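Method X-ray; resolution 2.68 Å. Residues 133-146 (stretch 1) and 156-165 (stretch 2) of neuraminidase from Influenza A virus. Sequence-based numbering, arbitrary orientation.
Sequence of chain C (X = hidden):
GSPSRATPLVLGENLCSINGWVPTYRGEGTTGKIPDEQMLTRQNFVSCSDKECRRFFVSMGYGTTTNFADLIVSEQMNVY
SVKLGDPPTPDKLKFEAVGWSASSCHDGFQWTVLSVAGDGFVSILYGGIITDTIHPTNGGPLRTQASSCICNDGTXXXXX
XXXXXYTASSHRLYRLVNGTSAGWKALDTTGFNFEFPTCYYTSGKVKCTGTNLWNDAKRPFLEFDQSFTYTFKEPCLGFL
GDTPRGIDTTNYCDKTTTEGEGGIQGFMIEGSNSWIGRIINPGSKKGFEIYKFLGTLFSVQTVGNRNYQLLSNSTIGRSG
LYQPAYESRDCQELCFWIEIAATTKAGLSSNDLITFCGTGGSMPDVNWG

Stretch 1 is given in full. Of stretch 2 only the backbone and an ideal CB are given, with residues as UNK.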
ATOM      1  N   THR C 133       6.686 -14.620  26.787  1.00 82.07           N
ATOM      2  CA  THR C 133       5.711 -13.985  27.648  1.00 78.59           C
ATOM      3  C   THR C 133       6.309 -13.772  29.046  1.00 82.12           C
ATOM      4  O   THR C 133       6.983 -14.659  29.583  1.00 76.35           O
ATOM      5  CB  THR C 133       4.397 -14.799  27.700  1.00 84.49           C
ATOM      6  OG1 THR C 133       3.435 -14.119  28.513  1.00102.38           O
ATOM      7  CG2 THR C 133       4.641 -16.188  28.265  1.00 86.29           C
ATOM      8  N   ILE C 134       6.086 -12.585  29.617  1.00 76.75           N
ATOM      9  CA  ILE C 134       6.656 -12.234  30.916  1.00 74.53           C
ATOM     10  C   ILE C 134       5.582 -11.967  31.965  1.00 69.42           C
ATOM     11  O   ILE C 134       4.566 -11.333  31.669  1.00 67.48           O
ATOM     12  CB  ILE C 134       7.565 -11.006  30.806  1.00 64.77           C
ATOM     13  CG1 ILE C 134       8.674 -11.262  29.782  1.00 61.86           C
ATOM     14  CG2 ILE C 134       8.156 -10.662  32.170  1.00 51.43           C
ATOM     15  CD1 ILE C 134       9.637 -10.089  29.613  1.00 61.49           C
ATOM     16  N   HIS C 135       5.813 -12.445  33.190  1.00 67.16           N
ATOM     17  CA  HIS C 135       4.794 -12.365  34.243  1.00 72.66           C
ATOM     18  C   HIS C 135       5.235 -11.650  35.515  1.00 80.54           C
ATOM     19  O   HIS C 135       6.418 -11.687  35.892  1.00 71.66           O
ATOM     20  CB  HIS C 135       4.261 -13.759  34.568  1.00 68.65           C
ATOM     21  CG  HIS C 135       3.691 -14.456  33.383  1.00 77.37           C
ATOM     22  ND1 HIS C 135       4.469 -15.166  32.490  1.00 79.40           N
ATOM     23  CD2 HIS C 135       2.421 -14.521  32.909  1.00 88.92           C
ATOM     24  CE1 HIS C 135       3.703 -15.658  31.536  1.00 89.46           C
ATOM     25  NE2 HIS C 135       2.454 -15.282  31.767  1.00 97.14           N
ATOM     26  N   PRO C 136       4.275 -10.984  36.180  1.00 85.15           N
ATOM     27  CA  PRO C 136       4.593 -10.248  37.409  1.00 81.98           C
ATOM     28  C   PRO C 136       4.911 -11.171  38.577  1.00 85.24           C
ATOM     29  O   PRO C 136       4.177 -12.117  38.849  1.00 83.87           O
ATOM     30  CB  PRO C 136       3.310  -9.441  37.686  1.00 73.16           C
ATOM     31  CG  PRO C 136       2.220 -10.180  36.953  1.00 70.03           C
ATOM     32  CD  PRO C 136       2.874 -10.794  35.750  1.00 73.71           C
ATOM     33  N   THR C 137       6.026 -10.897  39.241  1.00 96.66           N
ATOM     34  CA  THR C 137       6.316 -11.490  40.535  1.00 99.76           C
ATOM     35  C   THR C 137       5.580 -10.675  41.603  1.00 96.42           C
ATOM     36  O   THR C 137       4.730 -11.197  42.335  1.00 82.96           O
ATOM     37  CB  THR C 137       7.844 -11.487  40.825  1.00102.51           C
ATOM     38  OG1 THR C 137       8.182 -10.444  41.751  1.00106.71           O
ATOM     39  CG2 THR C 137       8.627 -11.269  39.539  1.00103.46           C
ATOM     40  N   ASN C 138       5.892  -9.378  41.635  1.00 91.06           N
ATOM     41  CA  ASN C 138       5.502  -8.484  42.719  1.00 86.62           C
ATOM     42  C   ASN C 138       4.146  -7.756  42.591  1.00 78.07           C
ATOM     43  O   ASN C 138       4.045  -6.573  42.929  1.00 86.77           O
ATOM     44  CB  ASN C 138       6.623  -7.468  42.998  1.00 91.46           C
ATOM     45  CG  ASN C 138       7.820  -8.087  43.722  1.00108.59           C
ATOM     46  OD1 ASN C 138       8.949  -7.612  43.580  1.00115.63           O
ATOM     47  ND2 ASN C 138       7.576  -9.143  44.507  1.00104.30           N
ATOM     48  N   GLY C 139       3.111  -8.457  42.125  1.00 75.60           N
ATOM     49  CA  GLY C 139       1.749  -7.949  42.224  1.00 75.27           C
ATOM     50  C   GLY C 139       1.106  -7.377  40.969  1.00 85.15           C
ATOM     51  O   GLY C 139      -0.115  -7.476  40.790  1.00 79.72           O
ATOM     52  N   GLY C 140       1.913  -6.759  40.106  1.00 87.67           N
ATOM     53  CA  GLY C 140       1.411  -6.207  38.860  1.00 72.36           C
ATOM     54  C   GLY C 140       0.662  -4.905  39.075  1.00 85.84           C
ATOM     55  O   GLY C 140       0.473  -4.472  40.215  1.00 98.01           O
ATOM     56  N   PRO C 141       0.218  -4.273  37.976  1.00 88.98           N
ATOM     57  CA  PRO C 141       0.376  -4.831  36.634  1.00 84.17           C
ATOM     58  C   PRO C 141       1.756  -4.480  36.067  1.00 78.16           C
ATOM     59  O   PRO C 141       2.350  -3.460  36.453  1.00 72.50           O
ATOM     60  CB  PRO C 141      -0.723  -4.108  35.854  1.00 84.80           C
ATOM     61  CG  PRO C 141      -0.719  -2.725  36.466  1.00 84.14           C
ATOM     62  CD  PRO C 141      -0.352  -2.910  37.935  1.00 86.36           C
ATOM     63  N   LEU C 142       2.271  -5.335  35.187  1.00 78.28           N
ATOM     64  CA  LEU C 142       3.531  -5.065  34.493  1.00 70.18           C
ATOM     65  C   LEU C 142       3.430  -3.797  33.643  1.00 58.25           C
ATOM     66  O   LEU C 142       2.347  -3.457  33.137  1.00 56.30           O
ATOM     67  CB  LEU C 142       3.934  -6.260  33.618  1.00 68.66           C
ATOM     68  CG  LEU C 142       5.036  -7.196  34.133  1.00 66.53           C
ATOM     69  CD1 LEU C 142       5.153  -7.188  35.660  1.00 51.97           C
ATOM     70  CD2 LEU C 142       4.815  -8.610  33.634  1.00 49.36           C
ATOM     71  N   ARG C 143       4.554  -3.101  33.494  1.00 55.05           N
ATOM     72  CA  ARG C 143       4.597  -1.853  32.727  1.00 55.08           C
ATOM     73  C   ARG C 143       5.815  -1.773  31.810  1.00 57.43           C
ATOM     74  O   ARG C 143       6.962  -1.802  32.286  1.00 62.10           O
ATOM     75  CB  ARG C 143       4.660  -0.655  33.676  1.00 56.15           C
ATOM     76  CG  ARG C 143       3.388  -0.331  34.436  1.00 48.99           C
ATOM     77  CD  ARG C 143       3.747   0.312  35.773  1.00 52.37           C
ATOM     78  NE  ARG C 143       3.627  -0.674  36.833  1.00 77.61           N
ATOM     79  CZ  ARG C 143       4.369  -0.705  37.933  1.00 78.49           C
ATOM     80  NH1 ARG C 143       5.305   0.206  38.147  1.00 60.95           N
ATOM     81  NH2 ARG C 143       4.158  -1.655  38.830  1.00 81.55           N
ATOM     82  N   THR C 144       5.578  -1.632  30.505  1.00 55.46           N
ATOM     83  CA  THR C 144       6.680  -1.361  29.565  1.00 52.22           C
ATOM     84  C   THR C 144       7.194   0.077  29.681  1.00 54.82           C
ATOM     85  O   THR C 144       6.609   0.901  30.391  1.00 68.99           O
ATOM     86  CB  THR C 144       6.265  -1.601  28.115  1.00 57.21           C
ATOM     87  OG1 THR C 144       5.516  -0.474  27.633  1.00 65.02           O
ATOM     88  CG2 THR C 144       5.426  -2.872  28.009  1.00 54.68           C
ATOM     89  N   GLN C 145       8.268   0.390  28.967  1.00 54.40           N
ATOM     90  CA  GLN C 145       8.872   1.709  29.100  1.00 55.16           C
ATOM     91  C   GLN C 145       8.169   2.756  28.242  1.00 56.08           C
ATOM     92  O   GLN C 145       8.525   3.945  28.293  1.00 64.03           O
ATOM     93  CB  GLN C 145      10.355   1.661  28.769  1.00 58.01           C
ATOM     94  CG  GLN C 145      10.675   0.789  27.579  1.00 64.22           C
ATOM     95  CD  GLN C 145      12.166   0.691  27.314  1.00 67.96           C
ATOM     96  OE1 GLN C 145      12.660  -0.324  26.808  1.00 78.15           O
ATOM     97  NE2 GLN C 145      12.891   1.757  27.630  1.00 75.76           N
ATOM     98  N   ALA C 146       7.167   2.309  27.478  1.00 43.30           N
ATOM     99  CA  ALA C 146       6.317   3.209  26.693  1.00 51.60           C
ATOM    100  C   ALA C 146       7.178   4.109  25.825  1.00 55.78           C
ATOM    101  O   ALA C 146       6.988   5.335  25.762  1.00 57.28           O
ATOM    102  CB  ALA C 146       5.415   4.056  27.599  1.00 38.53           C
ATOM    103  N   UNK C 156      18.463  -7.114  21.843  1.00 75.73           N
ATOM    104  CA  UNK C 156      17.606  -5.985  22.199  1.00 72.26           C
ATOM    105  C   UNK C 156      17.428  -5.892  23.700  1.00 70.83           C
ATOM    106  O   UNK C 156      17.241  -6.902  24.378  1.00 83.09           O
ATOM    107  CB  UNK C 156      16.242  -6.107  21.516  1.00 72.26           C
ATOM    108  N   UNK C 157      17.476  -4.673  24.222  1.00 72.18           N
ATOM    109  CA  UNK C 157      17.310  -4.458  25.663  1.00 63.93           C
ATOM    110  C   UNK C 157      16.067  -3.604  25.991  1.00 62.22           C
ATOM    111  O   UNK C 157      15.707  -2.683  25.252  1.00 60.20           O
ATOM    112  CB  UNK C 157      18.562  -3.786  26.230  1.00 63.93           C
ATOM    113  N   UNK C 158      15.390  -3.945  27.081  1.00 62.01           N
ATOM    114  CA  UNK C 158      14.221  -3.194  27.516  1.00 58.92           C
ATOM    115  C   UNK C 158      14.104  -3.284  29.030  1.00 62.91           C
ATOM    116  O   UNK C 158      14.697  -4.177  29.648  1.00 63.72           O
ATOM    117  CB  UNK C 158      12.951  -3.714  26.840  1.00 58.92           C
ATOM    118  N   UNK C 159      13.355  -2.354  29.624  1.00 63.74           N
ATOM    119  CA  UNK C 159      13.157  -2.340  31.070  1.00 56.04           C
ATOM    120  C   UNK C 159      11.672  -2.480  31.396  1.00 53.94           C
ATOM    121  O   UNK C 159      10.840  -1.839  30.765  1.00 67.22           O
ATOM    122  CB  UNK C 159      13.721  -1.056  31.681  1.00 56.04           C
ATOM    123  N   UNK C 160      11.343  -3.334  32.364  1.00 56.28           N
ATOM    124  CA  UNK C 160       9.947  -3.565  32.744  1.00 51.29           C
ATOM    125  C   UNK C 160       9.713  -3.324  34.229  1.00 56.59           C
ATOM    126  O   UNK C 160      10.524  -3.716  35.069  1.00 66.25           O
ATOM    127  CB  UNK C 160       9.531  -4.992  32.382  1.00 51.29           C
ATOM    128  N   UNK C 161       8.595  -2.675  34.541  1.00 59.40           N
ATOM    129  CA  UNK C 161       8.271  -2.307  35.913  1.00 54.35           C
ATOM    130  C   UNK C 161       7.196  -3.210  36.519  1.00 56.87           C
ATOM    131  O   UNK C 161       6.223  -3.575  35.851  1.00 59.34           O
ATOM    132  CB  UNK C 161       7.811  -0.849  35.964  1.00 54.35           C
ATOM    133  N   UNK C 162       7.386  -3.556  37.791  1.00 55.97           N
ATOM    134  CA  UNK C 162       6.389  -4.272  38.576  1.00 57.59           C
ATOM    135  C   UNK C 162       6.128  -3.488  39.867  1.00 63.55           C
ATOM    136  O   UNK C 162       6.698  -2.407  40.074  1.00 64.18           O
ATOM    137  CB  UNK C 162       6.850  -5.699  38.881  1.00 57.59           C
ATOM    138  N   UNK C 163       5.262  -4.028  40.727  1.00 62.44           N
ATOM    139  CA  UNK C 163       4.875  -3.348  41.950  1.00 62.39           C
ATOM    140  C   UNK C 163       3.465  -2.799  41.859  1.00 64.20           C
ATOM    141  O   UNK C 163       2.964  -2.529  40.770  1.00 66.78           O
ATOM    142  CB  UNK C 163       5.858  -2.218  42.263  1.00 62.39           C
ATOM    143  N   UNK C 164       2.818  -2.630  43.006  1.00 70.31           N
ATOM    144  CA  UNK C 164       1.443  -2.135  43.030  1.00 66.58           C
ATOM    145  C   UNK C 164       1.360  -0.642  43.371  1.00 70.37           C
ATOM    146  O   UNK C 164       0.338  -0.005  43.139  1.00 69.25           O
ATOM    147  CB  UNK C 164       0.623  -2.940  44.040  1.00 66.58           C
ATOM    148  N   UNK C 165       2.450  -0.103  43.909  1.00 72.71           N
ATOM    149  CA  UNK C 165       2.547   1.302  44.284  1.00 77.74           C
ATOM    150  C   UNK C 165       3.882   1.870  43.751  1.00 72.46           C
ATOM    151  O   UNK C 165       4.811   1.108  43.498  1.00 62.86           O
ATOM    152  CB  UNK C 165       2.444   1.466  45.802  1.00 77.74           C
TER

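Position 156 lies on an extended backbone (phi/psi -118/138) with nothing of stretch 1 within 5.5 Å of its ideal CB, so stretch 1 sets no preference; the residue is C156, bonded covalently to a group elsewhere in the structure. Position 157 is equally unconstrained, its CB sideways to stretch 1. It is Y157, whose ring leads away.

At position 158 the ideal CB is 3.4 Å from OE1 of Q145, an acceptor. A short donor would suit, serine or threonine for example. The deposited T158 (chi1 t) donates from OG1 to Q145 OE1 at 2.7 Å.

Position 159 points sideways, its ideal CB 5.0 Å from Q145 CD. No charge or close partner is offered, and many side chains could fit. I159 occupies it without a close side-chain contact.

Position 160 also points sideways, with its ideal CB 5.3 Å from L142 CG and the aliphatic chain of I134 further along. Leucine, isoleucine, valine or methionine would suit such apolar surroundings. I160 sets CG2 3.8 Å from L142 CG and CD1 3.7 Å from I134 CD1.

Position 161 is fixed by its backbone: its N donates to R143 O at 2.9 Å (171°) and its O accepts from R143 N at 2.9 Å, a single antiparallel bridge. CB points toward stretch 1, and its ideal position is already 3.5 Å from R143 NH1, which favours a small residue. A161 places its methyl over one face of the guanidinium.

At position 162 CA-to-CB points away overall, yet the ideal CB lies 4.5 Å from N138 CB and 3.9 Å from L142 CD1. The nearby loop presents the backbone amides of N138 and G140, so an acceptor is wanted; aspartate or asparagine could reach, and carboxylate oxygens could serve both amides. In D162 (chi1 t), OD2 accepts from N138 N at 3.0 Å and OD1 from G140 N at 2.8 Å. The carboxylate thus ties together two points of the loop, and OD1 also accepts from the following amide, N of position 163, at 2.6 Å.

Position 163 has phi/psi 107/155, where a CB would jam against the preceding carbonyl O; glycine is called for, and G163 is found. Its CA approaches N138 O at 3.5 Å in a CA-H...O contact.

Position 164 points sideways at the loop's margin, its ideal CB 4.1 Å from G140 O. Several modest side chains would suit. T164 (chi1 p) brings CG2 to 3.3 Å from G140 O.

Position 165 points away from stretch 1, which leaves the choice open; it is T165.

Stretch 2 156-165: CYTIIADGTT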
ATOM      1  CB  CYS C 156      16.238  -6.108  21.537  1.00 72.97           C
ATOM      2  SG  CYS C 156      16.295  -6.091  19.737  1.00 95.01           S
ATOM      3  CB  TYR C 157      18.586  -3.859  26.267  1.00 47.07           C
ATOM      4  CG  TYR C 157      19.852  -4.609  25.888  1.00 67.37           C
ATOM      5  CD1 TYR C 157      20.563  -4.287  24.728  1.00 69.30           C
ATOM      6  CD2 TYR C 157      20.338  -5.641  26.687  1.00 69.37           C
ATOM      7  CE1 TYR C 157      21.723  -4.971  24.381  1.00 67.27           C
ATOM      8  CE2 TYR C 157      21.498  -6.326  26.349  1.00 78.05           C
ATOM      9  CZ  TYR C 157      22.186  -5.989  25.198  1.00 84.21           C
ATOM     10  OH  TYR C 157      23.333  -6.675  24.869  1.00 91.95           O
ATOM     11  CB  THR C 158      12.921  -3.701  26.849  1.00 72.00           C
ATOM     12  OG1 THR C 158      11.822  -2.859  27.227  1.00 82.82           O
ATOM     13  CG2 THR C 158      12.622  -5.143  27.253  1.00 58.58           C
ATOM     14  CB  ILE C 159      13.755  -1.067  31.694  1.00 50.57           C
ATOM     15  CG1 ILE C 159      15.246  -0.984  31.356  1.00 65.24           C
ATOM     16  CG2 ILE C 159      13.549  -1.067  33.211  1.00 47.85           C
ATOM     17  CD1 ILE C 159      15.863   0.403  31.454  1.00 64.17           C
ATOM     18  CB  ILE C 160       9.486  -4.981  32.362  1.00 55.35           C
ATOM     19  CG1 ILE C 160       9.601  -5.163  30.845  1.00 45.18           C
ATOM     20  CG2 ILE C 160       8.052  -5.254  32.839  1.00 46.29           C
ATOM     21  CD1 ILE C 160       9.081  -6.482  30.356  1.00 65.67           C
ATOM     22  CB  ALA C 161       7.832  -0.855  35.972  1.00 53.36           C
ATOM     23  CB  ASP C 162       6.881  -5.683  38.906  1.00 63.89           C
ATOM     24  CG  ASP C 162       5.744  -6.668  39.135  1.00 75.81           C
ATOM     25  OD1 ASP C 162       4.604  -6.235  39.424  1.00 81.55           O
ATOM     26  OD2 ASP C 162       6.000  -7.887  39.030  1.00 79.40           O
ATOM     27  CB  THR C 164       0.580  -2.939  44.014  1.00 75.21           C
ATOM     28  OG1 THR C 164       1.265  -3.061  45.270  1.00 85.37           O
ATOM     29  CG2 THR C 164       0.294  -4.321  43.458  1.00 74.19           C
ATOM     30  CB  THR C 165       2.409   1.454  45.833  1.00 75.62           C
ATOM     31  OG1 THR C 165       2.845   2.753  46.246  1.00 92.31           O
ATOM     32  CG2 THR C 165       3.242   0.421  46.553  1.00 69.60           C
TER
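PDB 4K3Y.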